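Local coordinates for cystathionine beta-lyase family protein, YNBB B.subtilis ortholog (PDB 3HVY) that is probably a pyridoxal-phosphate-dependent lyase of the cystathionine beta-lyase and methionine gamma-lyase kind, named for a putative part in aluminium resistance, at residues Ile105-Phe110 with Thr268-Val273; Asn112-Asp117 with Val264-Phe269; Val217-Gly222 with Glu227-Asp232; Lys306-Cys311 with Asp328-Ile333. All blocks are in the same frame, centred on the assembly; numbering follows the deposited sequence.

Contact 1: residues Ile105-Phe110 with Thr268-Val273; sequences IGAALF and TFRVTV. With EDO (1,2-ethanediol), chain S.
Ala-107 and Val-271 make the tight half of this meeting of two helices: CB of Ala-107 stands 3.4 Å from CG2 of Val-271, closer than carbons usually pack. The small side chain of alanine suits so close an approach of the backbones, with CA of Ala-107 5.7 Å from CA of Arg-270. The CG methylene of that arginine slides over the alanine, 3.7 Å from CA of Ala-107. Beyond it the chain kinks at its second torsion (chi2 65°) and rises along the neighbouring turn of helix 101-111 to reach Phe-110. There the guanidinium lies flat on the ring, the planes 15° apart and the centres 4.0 Å from each other. NH1 hangs over the middle of the ring, and CZ is 20° off the ring normal, a cation-pi stack that gives the buried charge a polarisable surface. This polar end is the looser side. A 1,2-ethanediol, probably from the crystallisation liquor, sits at the edge of the guanidinium, where its O1 takes a weak hydrogen bond of 3.3 Å from NH1 of Arg-270. Its C1 approaches the ring obliquely, 3.4 Å from CD1 of Phe-110. NH2 of Arg-270 turns instead to the backbone O of Thr-272 of the second subunit, and Arg-270 of that subunit returns the bond to Thr-272 here, while Pro-274 of the second subunit packs on Phe-110. The arrangement is that of two helices of the large domain of a PLP-dependent fold-type I enzyme, meeting where its subunits pair.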
loop_
_atom_site.group_PDB
_atom_site.type_symbol
_atom_site.label_atom_id
_atom_site.label_comp_id
_atom_site.label_asym_id
_atom_site.label_seq_id
_atom_site.Cartn_x
_atom_site.Cartn_y
_atom_site.Cartn_z
ATOM N N ILE D 105 3.791 21.352 -14.015
ATOM C CA ILE D 105 4.027 22.627 -14.679
ATOM C C ILE D 105 3.852 22.468 -16.181
ATOM O O ILE D 105 3.068 23.183 -16.801
ATOM C CB ILE D 105 5.421 23.226 -14.320
ATOM C CG1 ILE D 105 5.450 23.666 -12.832
ATOM C CG2 ILE D 105 5.768 24.430 -15.253
ATOM C CD1 ILE D 105 6.812 23.768 -12.287
ATOM N N GLY D 106 4.524 21.480 -16.748
ATOM C CA GLY D 106 4.363 21.147 -18.163
ATOM C C GLY D 106 2.933 20.893 -18.614
ATOM O O GLY D 106 2.539 21.354 -19.680
ATOM N N ALA D 107 2.159 20.155 -17.820
ATOM C CA ALA D 107 0.785 19.841 -18.160
ATOM C C ALA D 107 -0.052 21.146 -18.181
ATOM O O ALA D 107 -0.950 21.312 -19.012
ATOM C CB ALA D 107 0.211 18.835 -17.161
ATOM N N ALA D 108 0.220 22.053 -17.241
ATOM C CA ALA D 108 -0.483 23.334 -17.177
ATOM C C ALA D 108 -0.191 24.157 -18.439
ATOM O O ALA D 108 -1.092 24.769 -18.987
ATOM C CB ALA D 108 -0.132 24.112 -15.922
ATOM N N LEU D 109 1.052 24.105 -18.938
ATOM C CA LEU D 109 1.422 24.810 -20.141
ATOM C C LEU D 109 0.855 24.162 -21.402
ATOM O O LEU D 109 0.131 24.819 -22.153
ATOM C CB LEU D 109 2.941 24.958 -20.235
ATOM C CG LEU D 109 3.586 25.739 -19.061
ATOM C CD1 LEU D 109 5.134 25.563 -19.064
ATOM C CD2 LEU D 109 3.129 27.194 -19.133
ATOM N N PHE D 110 1.150 22.877 -21.620
ATOM C CA PHE D 110 0.655 22.174 -22.793
ATOM C C PHE D 110 -0.842 22.306 -22.908
ATOM O O PHE D 110 -1.361 22.635 -23.952
ATOM C CB PHE D 110 1.033 20.697 -22.799
ATOM C CG PHE D 110 2.336 20.412 -23.456
ATOM C CD1 PHE D 110 2.428 20.364 -24.832
ATOM C CD2 PHE D 110 3.478 20.181 -22.700
ATOM C CE1 PHE D 110 3.659 20.119 -25.475
ATOM C CE2 PHE D 110 4.724 19.952 -23.346
ATOM C CZ PHE D 110 4.792 19.912 -24.730
ATOM N N THR D 268 -5.971 19.015 -17.369
ATOM C CA THR D 268 -6.289 17.608 -17.124
ATOM C C THR D 268 -6.293 16.738 -18.404
ATOM O O THR D 268 -6.055 15.524 -18.329
ATOM C CB THR D 268 -7.606 17.372 -16.369
ATOM O OG1 THR D 268 -8.693 17.719 -17.223
ATOM C CG2 THR D 268 -7.654 18.159 -14.997
ATOM N N PHE D 269 -6.631 17.316 -19.540
ATOM C CA PHE D 269 -6.680 16.578 -20.821
ATOM C C PHE D 269 -5.305 16.265 -21.334
ATOM O O PHE D 269 -5.129 15.312 -22.133
ATOM C CB PHE D 269 -7.483 17.323 -21.901
ATOM C CG PHE D 269 -8.942 17.537 -21.556
ATOM C CD1 PHE D 269 -9.691 16.545 -20.957
ATOM C CD2 PHE D 269 -9.567 18.741 -21.871
ATOM C CE1 PHE D 269 -11.039 16.747 -20.650
ATOM C CE2 PHE D 269 -10.903 18.949 -21.562
ATOM C CZ PHE D 269 -11.635 17.949 -20.969
ATOM N N ARG D 270 -4.321 17.071 -20.923
ATOM C CA ARG D 270 -2.908 16.754 -21.189
ATOM C C ARG D 270 -2.372 15.682 -20.238
ATOM O O ARG D 270 -1.545 14.833 -20.613
ATOM C CB ARG D 270 -2.052 17.992 -21.040
ATOM C CG ARG D 270 -0.569 17.722 -20.923
ATOM C CD ARG D 270 0.030 17.104 -22.182
ATOM N NE ARG D 270 1.379 16.612 -21.860
ATOM C CZ ARG D 270 2.363 16.532 -22.738
ATOM N NH1 ARG D 270 2.173 16.904 -23.986
ATOM N NH2 ARG D 270 3.549 16.085 -22.372
ATOM N N VAL D 271 -2.854 15.719 -19.002
ATOM C CA VAL D 271 -2.407 14.756 -18.010
ATOM C C VAL D 271 -2.896 13.369 -18.342
ATOM O O VAL D 271 -2.163 12.417 -18.159
ATOM C CB VAL D 271 -2.791 15.157 -16.558
ATOM C CG1 VAL D 271 -2.337 14.035 -15.575
ATOM C CG2 VAL D 271 -2.132 16.505 -16.192
ATOM N N THR D 272 -4.152 13.232 -18.758
ATOM C CA THR D 272 -4.659 11.941 -19.167
ATOM C C THR D 272 -4.872 12.097 -20.644
ATOM O O THR D 272 -3.899 12.231 -21.357
ATOM C CB THR D 272 -5.880 11.506 -18.381
ATOM O OG1 THR D 272 -6.960 12.422 -18.562
ATOM C CG2 THR D 272 -5.555 11.403 -16.861
ATOM N N VAL D 273 -6.120 12.148 -21.097
ATOM C CA VAL D 273 -6.436 12.392 -22.500
ATOM C C VAL D 273 -7.725 13.209 -22.600
ATOM O O VAL D 273 -8.545 13.249 -21.644
ATOM C CB VAL D 273 -6.579 11.077 -23.357
ATOM C CG1 VAL D 273 -5.216 10.531 -23.741
ATOM C CG2 VAL D 273 -7.428 10.036 -22.622
HETATM C C1 EDO S . 0.339 18.302 -26.535
HETATM O O1 EDO S . -0.454 18.286 -25.346
HETATM C C2 EDO S . -0.030 17.083 -27.319
HETATM O O2 EDO S . 0.878 15.996 -27.047
#

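Contact 2: residues Asn112-Asp117 with Val264-Phe269; sequences NLRPND and VTQATF
Asn-112, at the start of the loop that leads from helix 101-111 to strand 118-121, lays its side chain against Gln-266 of helix 261-271; the loop is a helix-to-strand connection of the PLP-dependent transferase fold. OD1 of Asn-112 rests on the methylenes of Gln-266, 3.7 Å from its CB, with the amide planes turned 74° apart. An amide suits this buried spot because ND2 of Asn-112 can bond to the O atoms of Tyr-263 and Ala-108, tying helix 261-271 to helix 101-111. Next along, Leu-113 offers its O to NH1 of Arg-114 (3.3 Å), and Gly-111 O takes the same nitrogen. Arg-114 then runs out toward the helix, its chain bent at chi2 (-68°), and its NH2 also forms a salt bridge with Glu-147 of the second subunit. From Arg-114 to Asp-117 the chain makes a type II beta turn through Pro-115 and Asn-116, whose positive phi of 79° asparagine tolerates well. N of Asp-117 closes the turn on O of Arg-114, and its OD2 reaches back to N of Arg-114 at 2.9 Å. The bond between the segments runs from NH2 of Arg-114 to OE1 of Gln-266, 2.9 Å long, with the oxygen in the guanidinium plane but the donor above the amide's carbonyl plane.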
loop_
_atom_site.group_PDB
_atom_site.type_symbol
_atom_site.label_atom_id
_atom_site.label_comp_id
_atom_site.label_asym_id
_atom_site.label_seq_id
_atom_site.Cartn_x
_atom_site.Cartn_y
_atom_site.Cartn_z
ATOM N N ASN D 112 -2.912 24.520 -22.050
ATOM C CA ASN D 112 -3.433 25.860 -22.289
ATOM C C ASN D 112 -2.812 26.595 -23.454
ATOM O O ASN D 112 -2.955 27.801 -23.594
ATOM C CB ASN D 112 -3.380 26.636 -20.964
ATOM C CG ASN D 112 -4.478 26.186 -19.990
ATOM O OD1 ASN D 112 -5.627 26.463 -20.245
ATOM N ND2 ASN D 112 -4.130 25.438 -18.888
ATOM N N LEU D 113 -2.153 25.841 -24.327
ATOM C CA LEU D 113 -1.488 26.378 -25.506
ATOM C C LEU D 113 -1.794 25.514 -26.721
ATOM O O LEU D 113 -1.973 24.303 -26.619
ATOM C CB LEU D 113 0.035 26.437 -25.313
ATOM C CG LEU D 113 0.440 27.542 -24.329
ATOM C CD1 LEU D 113 1.830 27.290 -23.756
ATOM C CD2 LEU D 113 0.280 28.949 -24.929
ATOM N N ARG D 114 -1.825 26.167 -27.876
ATOM C CA ARG D 114 -2.099 25.533 -29.156
ATOM C C ARG D 114 -1.134 26.061 -30.219
ATOM O O ARG D 114 -0.446 27.080 -30.029
ATOM C CB ARG D 114 -3.542 25.829 -29.601
ATOM C CG ARG D 114 -4.625 25.300 -28.626
ATOM C CD ARG D 114 -4.724 23.785 -28.563
ATOM N NE ARG D 114 -5.936 23.408 -27.821
ATOM C CZ ARG D 114 -6.004 23.184 -26.513
ATOM N NH1 ARG D 114 -4.933 23.264 -25.765
ATOM N NH2 ARG D 114 -7.169 22.867 -25.942
ATOM N N PRO D 115 -1.059 25.357 -31.333
ATOM C CA PRO D 115 -0.165 25.835 -32.370
ATOM C C PRO D 115 -0.469 27.282 -32.773
ATOM O O PRO D 115 -1.644 27.652 -32.940
ATOM C CB PRO D 115 -0.446 24.861 -33.531
ATOM C CG PRO D 115 -0.989 23.638 -32.880
ATOM C CD PRO D 115 -1.752 24.107 -31.713
ATOM N N ASN D 116 0.598 28.048 -32.997
ATOM C CA ASN D 116 0.563 29.463 -33.359
ATOM C C ASN D 116 0.330 30.376 -32.173
ATOM O O ASN D 116 0.389 31.592 -32.344
ATOM C CB ASN D 116 -0.424 29.799 -34.478
ATOM C CG ASN D 116 -0.172 29.002 -35.705
ATOM O OD1 ASN D 116 0.967 28.830 -36.116
ATOM N ND2 ASN D 116 -1.234 28.470 -36.285
ATOM N N ASP D 117 0.089 29.803 -30.987
ATOM C CA ASP D 117 0.036 30.580 -29.771
ATOM C C ASP D 117 1.473 30.884 -29.341
ATOM O O ASP D 117 2.404 30.167 -29.696
ATOM C CB ASP D 117 -0.592 29.821 -28.608
ATOM C CG ASP D 117 -2.089 29.677 -28.694
ATOM O OD1 ASP D 117 -2.721 30.289 -29.553
ATOM O OD2 ASP D 117 -2.643 28.983 -27.807
ATOM N N VAL D 264 -7.638 24.708 -15.550
ATOM C CA VAL D 264 -7.314 23.470 -14.853
ATOM C C VAL D 264 -7.857 22.336 -15.693
ATOM O O VAL D 264 -7.152 21.353 -15.949
ATOM C CB VAL D 264 -7.905 23.437 -13.423
ATOM C CG1 VAL D 264 -7.648 22.070 -12.769
ATOM C CG2 VAL D 264 -7.276 24.573 -12.591
ATOM N N THR D 265 -9.100 22.465 -16.162
ATOM C CA THR D 265 -9.679 21.409 -16.974
ATOM C C THR D 265 -8.864 21.121 -18.238
ATOM O O THR D 265 -8.670 19.937 -18.607
ATOM C CB THR D 265 -11.091 21.728 -17.339
ATOM O OG1 THR D 265 -11.841 21.669 -16.150
ATOM C CG2 THR D 265 -11.685 20.712 -18.353
ATOM N N GLN D 266 -8.390 22.161 -18.926
ATOM C CA GLN D 266 -7.576 21.901 -20.111
ATOM C C GLN D 266 -6.273 21.119 -19.783
ATOM O O GLN D 266 -5.783 20.279 -20.590
ATOM C CB GLN D 266 -7.269 23.160 -20.871
ATOM C CG GLN D 266 -8.442 23.788 -21.666
ATOM C CD GLN D 266 -9.135 22.819 -22.620
ATOM O OE1 GLN D 266 -8.518 22.208 -23.501
ATOM N NE2 GLN D 266 -10.434 22.681 -22.441
ATOM N N ALA D 267 -5.665 21.472 -18.661
ATOM C CA ALA D 267 -4.488 20.781 -18.170
ATOM C C ALA D 267 -4.793 19.325 -17.935
ATOM O O ALA D 267 -3.951 18.467 -18.242
ATOM C CB ALA D 267 -3.955 21.440 -16.869
ATOM N N THR D 268 -5.971 19.015 -17.369
ATOM C CA THR D 268 -6.289 17.608 -17.124
ATOM C C THR D 268 -6.293 16.738 -18.404
ATOM O O THR D 268 -6.055 15.524 -18.329
ATOM C CB THR D 268 -7.606 17.372 -16.369
ATOM O OG1 THR D 268 -8.693 17.719 -17.223
ATOM C CG2 THR D 268 -7.654 18.159 -14.997
ATOM N N PHE D 269 -6.631 17.316 -19.540
ATOM C CA PHE D 269 -6.680 16.578 -20.821
ATOM C C PHE D 269 -5.305 16.265 -21.334
ATOM O O PHE D 269 -5.129 15.312 -22.133
ATOM C CB PHE D 269 -7.483 17.323 -21.901
ATOM C CG PHE D 269 -8.942 17.537 -21.556
ATOM C CD1 PHE D 269 -9.691 16.545 -20.957
ATOM C CD2 PHE D 269 -9.567 18.741 -21.871
ATOM C CE1 PHE D 269 -11.039 16.747 -20.650
ATOM C CE2 PHE D 269 -10.903 18.949 -21.562
ATOM C CZ PHE D 269 -11.635 17.949 -20.969
#

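Contact 3: residues Val217-Gly222 with Glu227-Asp232; sequences VDNCYG and EKEPTD
The amide of Asn-219 and the carboxylate of Glu-229 stand nearly upright to each other, their planes 79° apart, and are joined by one straight bond. ND2 of Asn-219 gives its hydrogen to OE1 of Glu-229 at 3.0 Å and 174°. The acceptor lies in the amide plane, whereas the donor meets the carboxylate oxygen on its anti side, tilted 34° out of plane. At the other end of the amide, OD1 of Asn-219 sits 3.2 Å from CG of Pro-230 and nearly as close to the proline CD. Arg-184 bonds to both OD1 of Asn-219 and OE1 of Glu-229, which probably balances the buried carboxylate, and OE2 of Glu-229 takes the backbone N of Phe-224. All this lies at the C-terminal end of strand 214-218, where a fold-type I enzyme keeps its cofactor: OD2 of Asp-218 bonds N1 of the pyridoxal phosphate carried by the modified Lys-244. The other oxygen of Asp-218, OD1, accepts from N of Cys-220 in an Asx turn. On the strand itself, Val-217 adds an apolar patch, its CG1 3.9 Å from CG of Pro-230; a rigid ring suits this place, where the chain enters a 3-10 segment. N of Glu-229 is held 2.8 Å from OD2 of Asp-232.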
loop_
_atom_site.group_PDB
_atom_site.type_symbol
_atom_site.label_atom_id
_atom_site.label_comp_id
_atom_site.label_asym_id
_atom_site.label_seq_id
_atom_site.Cartn_x
_atom_site.Cartn_y
_atom_site.Cartn_z
ATOM N N VAL D 217 1.677 30.863 -12.754
ATOM C CA VAL D 217 2.845 30.904 -11.804
ATOM C C VAL D 217 3.290 29.494 -11.347
ATOM O O VAL D 217 2.507 28.736 -10.799
ATOM C CB VAL D 217 2.526 31.752 -10.568
ATOM C CG1 VAL D 217 3.753 31.970 -9.629
ATOM C CG2 VAL D 217 1.951 33.106 -11.015
ATOM N N ASP D 218 4.542 29.159 -11.628
ATOM C CA ASP D 218 5.215 27.980 -11.083
ATOM C C ASP D 218 5.389 28.281 -9.606
ATOM O O ASP D 218 6.174 29.169 -9.249
ATOM C CB ASP D 218 6.555 27.834 -11.787
ATOM C CG ASP D 218 7.445 26.765 -11.172
ATOM O OD1 ASP D 218 7.057 26.204 -10.119
ATOM O OD2 ASP D 218 8.566 26.526 -11.736
ATOM N N ASN D 219 4.616 27.601 -8.751
ATOM C CA ASN D 219 4.570 27.938 -7.313
ATOM C C ASN D 219 5.485 27.055 -6.464
ATOM O O ASN D 219 5.389 27.068 -5.253
ATOM C CB ASN D 219 3.140 27.778 -6.803
ATOM C CG ASN D 219 2.863 28.638 -5.623
ATOM O OD1 ASN D 219 3.406 29.745 -5.528
ATOM N ND2 ASN D 219 2.013 28.141 -4.675
ATOM N N CYS D 220 6.302 26.228 -7.109
ATOM C CA CYS D 220 7.188 25.350 -6.371
ATOM C C CYS D 220 8.023 26.054 -5.286
ATOM O O CYS D 220 8.648 27.050 -5.553
ATOM C CB CYS D 220 8.133 24.625 -7.332
ATOM S SG CYS D 220 7.351 23.264 -8.264
ATOM N N TYR D 221 8.021 25.458 -4.105
ATOM C CA TYR D 221 8.764 25.869 -2.914
ATOM C C TYR D 221 8.145 27.024 -2.169
ATOM O O TYR D 221 8.638 27.437 -1.112
ATOM C CB TYR D 221 10.174 26.269 -3.238
ATOM C CG TYR D 221 11.084 25.137 -3.700
ATOM C CD1 TYR D 221 11.437 24.145 -2.827
ATOM C CD2 TYR D 221 11.639 25.111 -4.972
ATOM C CE1 TYR D 221 12.309 23.160 -3.168
ATOM C CE2 TYR D 221 12.537 24.070 -5.337
ATOM C CZ TYR D 221 12.858 23.125 -4.406
ATOM O OH TYR D 221 13.719 22.081 -4.674
ATOM N N GLY D 222 7.067 27.563 -2.690
ATOM C CA GLY D 222 6.503 28.747 -2.055
ATOM C C GLY D 222 5.262 28.496 -1.206
ATOM O O GLY D 222 4.784 29.400 -0.529
ATOM N N GLU D 227 1.317 34.334 3.793
ATOM C CA GLU D 227 -0.099 34.150 4.146
ATOM C C GLU D 227 -0.999 34.108 2.921
ATOM O O GLU D 227 -2.171 33.742 3.021
ATOM C CB GLU D 227 -0.532 35.222 5.174
ATOM C CG GLU D 227 -0.694 36.626 4.714
ATOM C CD GLU D 227 0.577 37.313 4.139
ATOM O OE1 GLU D 227 1.779 36.918 4.399
ATOM O OE2 GLU D 227 0.327 38.293 3.400
ATOM N N LYS D 228 -0.449 34.495 1.764
ATOM C CA LYS D 228 -1.166 34.452 0.490
ATOM C C LYS D 228 -0.376 33.621 -0.487
ATOM O O LYS D 228 0.814 33.402 -0.314
ATOM C CB LYS D 228 -1.322 35.843 -0.125
ATOM C CG LYS D 228 -2.224 36.792 0.621
ATOM C CD LYS D 228 -2.414 38.149 -0.132
ATOM N N GLU D 229 -1.068 33.175 -1.520
ATOM C CA GLU D 229 -0.499 32.444 -2.637
ATOM C C GLU D 229 -0.749 33.296 -3.903
ATOM O O GLU D 229 -1.452 34.289 -3.861
ATOM C CB GLU D 229 -1.186 31.071 -2.738
ATOM C CG GLU D 229 -0.951 30.164 -1.529
ATOM C CD GLU D 229 0.503 29.822 -1.311
ATOM O OE1 GLU D 229 1.226 29.771 -2.321
ATOM O OE2 GLU D 229 0.931 29.603 -0.123
ATOM N N PRO D 230 -0.100 32.962 -5.011
ATOM C CA PRO D 230 -0.219 33.781 -6.242
ATOM C C PRO D 230 -1.655 33.892 -6.766
ATOM O O PRO D 230 -2.021 34.882 -7.374
ATOM C CB PRO D 230 0.681 33.055 -7.209
ATOM C CG PRO D 230 1.655 32.316 -6.327
ATOM C CD PRO D 230 0.866 31.872 -5.159
ATOM N N THR D 231 -2.470 32.873 -6.481
ATOM C CA THR D 231 -3.860 32.828 -6.882
ATOM C C THR D 231 -4.713 33.853 -6.122
ATOM O O THR D 231 -5.826 34.162 -6.514
ATOM C CB THR D 231 -4.413 31.423 -6.732
ATOM O OG1 THR D 231 -4.087 30.913 -5.446
ATOM C CG2 THR D 231 -3.824 30.518 -7.790
ATOM N N ASP D 232 -4.178 34.360 -5.027
ATOM C CA ASP D 232 -4.825 35.407 -4.238
ATOM C C ASP D 232 -4.502 36.793 -4.807
ATOM O O ASP D 232 -5.063 37.784 -4.360
ATOM C CB ASP D 232 -4.327 35.373 -2.799
ATOM C CG ASP D 232 -4.736 34.102 -2.060
ATOM O OD1 ASP D 232 -5.929 33.826 -2.044
ATOM O OD2 ASP D 232 -3.883 33.380 -1.482
#

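Contact 4: residues Lys306-Cys311 with Asp328-Ile333; sequences KGAVFC and DKRTDI. With EDO (1,2-ethanediol), chain Y.
Arg-330 supplies the largest buried surface here, with Ala-308 next and Val-309 after it, so the contact is in essence one arginine laid against a helix. The guanidinium is covered on one face by CG2 of Val-309, which sits over its centre 3.8 Å from CZ of Arg-330. Chi1 of 167° sets CG1 of Val-309 anti to its backbone N and leaves CG2, beside that N, as the branch that does the touching. Ala-308 meets the same group obliquely, its CB 3.7 Å from NH1 of Arg-330. CB of Ala-308 also rests 3.8 Å from O of Ile-333, and so small a residue lets the loop backbone pass close to the helix. Arg-330 bends at chi2 (-51°) and curls back on its own loop: NE donates to O of Asp-328 at 2.9 Å, nearly along the C=O axis and within the plane of the guanidinium. Gln-335 OE1 takes NH1 and Lys-325 O takes NH2, so each nitrogen of the buried group has a partner and its rotation is fixed. With all three nitrogens bonded at the rim, the arginine can present its face to aliphatic carbons. Val-305 and Ala-312 of helix 287-317 also touch its side chain. The loop that holds it joins strand 321-323 to strand 334-338 of the five-stranded antiparallel sheet, and the opposite side of the helix packs through Phe-310 on helices 18-55 and 411-422.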
loop_
_atom_site.group_PDB
_atom_site.type_symbol
_atom_site.label_atom_id
_atom_site.label_comp_id
_atom_site.label_asym_id
_atom_site.label_seq_id
_atom_site.Cartn_x
_atom_site.Cartn_y
_atom_site.Cartn_z
ATOM N N LYS D 306 12.544 28.508 8.816
ATOM C CA LYS D 306 13.419 28.782 9.940
ATOM C C LYS D 306 14.800 28.249 9.709
ATOM O O LYS D 306 15.739 28.904 10.050
ATOM C CB LYS D 306 12.817 28.240 11.221
ATOM C CG LYS D 306 11.588 29.040 11.666
ATOM C CD LYS D 306 11.021 28.475 13.016
ATOM C CE LYS D 306 9.753 29.240 13.440
ATOM N NZ LYS D 306 9.209 28.923 14.796
ATOM N N GLY D 307 14.930 27.062 9.116
ATOM C CA GLY D 307 16.231 26.513 8.789
ATOM C C GLY D 307 16.962 27.363 7.794
ATOM O O GLY D 307 18.140 27.602 7.939
ATOM N N ALA D 308 16.250 27.878 6.805
ATOM C CA ALA D 308 16.867 28.722 5.789
ATOM C C ALA D 308 17.430 30.059 6.406
ATOM O O ALA D 308 18.567 30.466 6.167
ATOM C CB ALA D 308 15.812 29.037 4.675
ATOM N N VAL D 309 16.608 30.690 7.232
ATOM C CA VAL D 309 16.906 31.959 7.900
ATOM C C VAL D 309 18.036 31.816 8.884
ATOM O O VAL D 309 18.902 32.664 8.947
ATOM C CB VAL D 309 15.592 32.534 8.556
ATOM C CG1 VAL D 309 15.893 33.693 9.527
ATOM C CG2 VAL D 309 14.543 32.971 7.453
ATOM N N PHE D 310 18.019 30.745 9.684
ATOM C CA PHE D 310 19.133 30.444 10.594
ATOM C C PHE D 310 20.408 30.160 9.782
ATOM O O PHE D 310 21.498 30.656 10.082
ATOM C CB PHE D 310 18.798 29.224 11.452
ATOM C CG PHE D 310 19.963 28.701 12.262
ATOM C CD1 PHE D 310 20.409 29.378 13.385
ATOM C CD2 PHE D 310 20.660 27.573 11.863
ATOM C CE1 PHE D 310 21.489 28.898 14.117
ATOM C CE2 PHE D 310 21.761 27.117 12.550
ATOM C CZ PHE D 310 22.177 27.772 13.691
ATOM N N CYS D 311 20.285 29.386 8.724
ATOM C CA CYS D 311 21.463 29.149 7.868
ATOM C C CYS D 311 22.061 30.479 7.329
ATOM O O CYS D 311 23.276 30.705 7.374
ATOM C CB CYS D 311 21.070 28.229 6.715
ATOM S SG CYS D 311 22.425 27.898 5.559
ATOM N N ASP D 328 15.598 39.286 5.309
ATOM C CA ASP D 328 14.751 39.416 4.126
ATOM C C ASP D 328 13.614 38.446 4.291
ATOM O O ASP D 328 13.841 37.241 4.403
ATOM C CB ASP D 328 15.485 38.998 2.843
ATOM C CG ASP D 328 16.534 39.995 2.421
ATOM O OD1 ASP D 328 16.328 41.207 2.633
ATOM O OD2 ASP D 328 17.543 39.576 1.837
ATOM N N LYS D 329 12.396 38.951 4.330
ATOM C CA LYS D 329 11.230 38.090 4.525
ATOM C C LYS D 329 11.047 37.175 3.286
ATOM O O LYS D 329 11.133 37.590 2.144
ATOM C CB LYS D 329 9.960 38.891 4.858
ATOM C CG LYS D 329 10.069 39.754 6.193
ATOM C CD LYS D 329 10.411 38.918 7.455
ATOM C CE LYS D 329 10.249 39.698 8.777
ATOM N NZ LYS D 329 11.353 40.632 9.088
ATOM N N ARG D 330 10.874 35.893 3.573
ATOM C CA ARG D 330 10.892 34.858 2.572
ATOM C C ARG D 330 9.594 34.621 1.811
ATOM O O ARG D 330 8.482 34.924 2.276
ATOM C CB ARG D 330 11.337 33.553 3.247
ATOM C CG ARG D 330 12.634 33.657 4.063
ATOM C CD ARG D 330 13.702 34.265 3.266
ATOM N NE ARG D 330 14.973 34.573 3.963
ATOM C CZ ARG D 330 16.008 33.737 4.004
ATOM N NH1 ARG D 330 15.909 32.532 3.499
ATOM N NH2 ARG D 330 17.144 34.097 4.569
ATOM N N THR D 331 9.785 34.098 0.608
ATOM C CA THR D 331 8.687 33.664 -0.204
ATOM C C THR D 331 8.772 32.203 -0.565
ATOM O O THR D 331 7.750 31.604 -0.995
ATOM C CB THR D 331 8.575 34.530 -1.476
ATOM O OG1 THR D 331 7.267 34.380 -2.003
ATOM C CG2 THR D 331 9.596 34.139 -2.540
ATOM N N ASP D 332 9.987 31.620 -0.456
ATOM C CA ASP D 332 10.186 30.198 -0.624
ATOM C C ASP D 332 11.147 29.665 0.458
ATOM O O ASP D 332 11.550 30.408 1.339
ATOM C CB ASP D 332 10.622 29.858 -2.042
ATOM C CG ASP D 332 11.984 30.375 -2.363
ATOM O OD1 ASP D 332 12.753 30.549 -1.411
ATOM O OD2 ASP D 332 12.303 30.589 -3.546
ATOM N N ILE D 333 11.445 28.378 0.406
ATOM C CA ILE D 333 12.284 27.712 1.421
ATOM C C ILE D 333 13.776 27.622 1.063
ATOM O O ILE D 333 14.557 27.000 1.778
ATOM C CB ILE D 333 11.779 26.281 1.781
ATOM C CG1 ILE D 333 11.765 25.357 0.572
ATOM C CG2 ILE D 333 10.367 26.307 2.442
ATOM C CD1 ILE D 333 11.656 23.862 0.920
HETATM C C1 EDO Y . 10.956 25.111 16.296
HETATM O O1 EDO Y . 11.220 23.879 15.646
HETATM C C2 EDO Y . 10.460 26.107 15.276
HETATM O O2 EDO Y . 9.030 26.130 15.139
#

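Contacts 1 and 2 are neighbours, their centres 7 Å apart, and share helix 261-271, which meets both helix 101-111 and the loop after it; both also touch the second subunit. Contact 3 lies within the chain span that each of them closes, at the end of strand 214-218 in the seven-stranded sheet, and meets contact 1 where Ile-105 packs on Asp-218 and Cys-220. Contact 4 follows later in the chain, about 32 Å from contact 1 between centres, beside the antiparallel sheet. Tyr-221 touches Asp-332 and Ile-333, joining contacts 3 and 4. The series thus leads from the subunit interface past the cofactor to the C-terminal part.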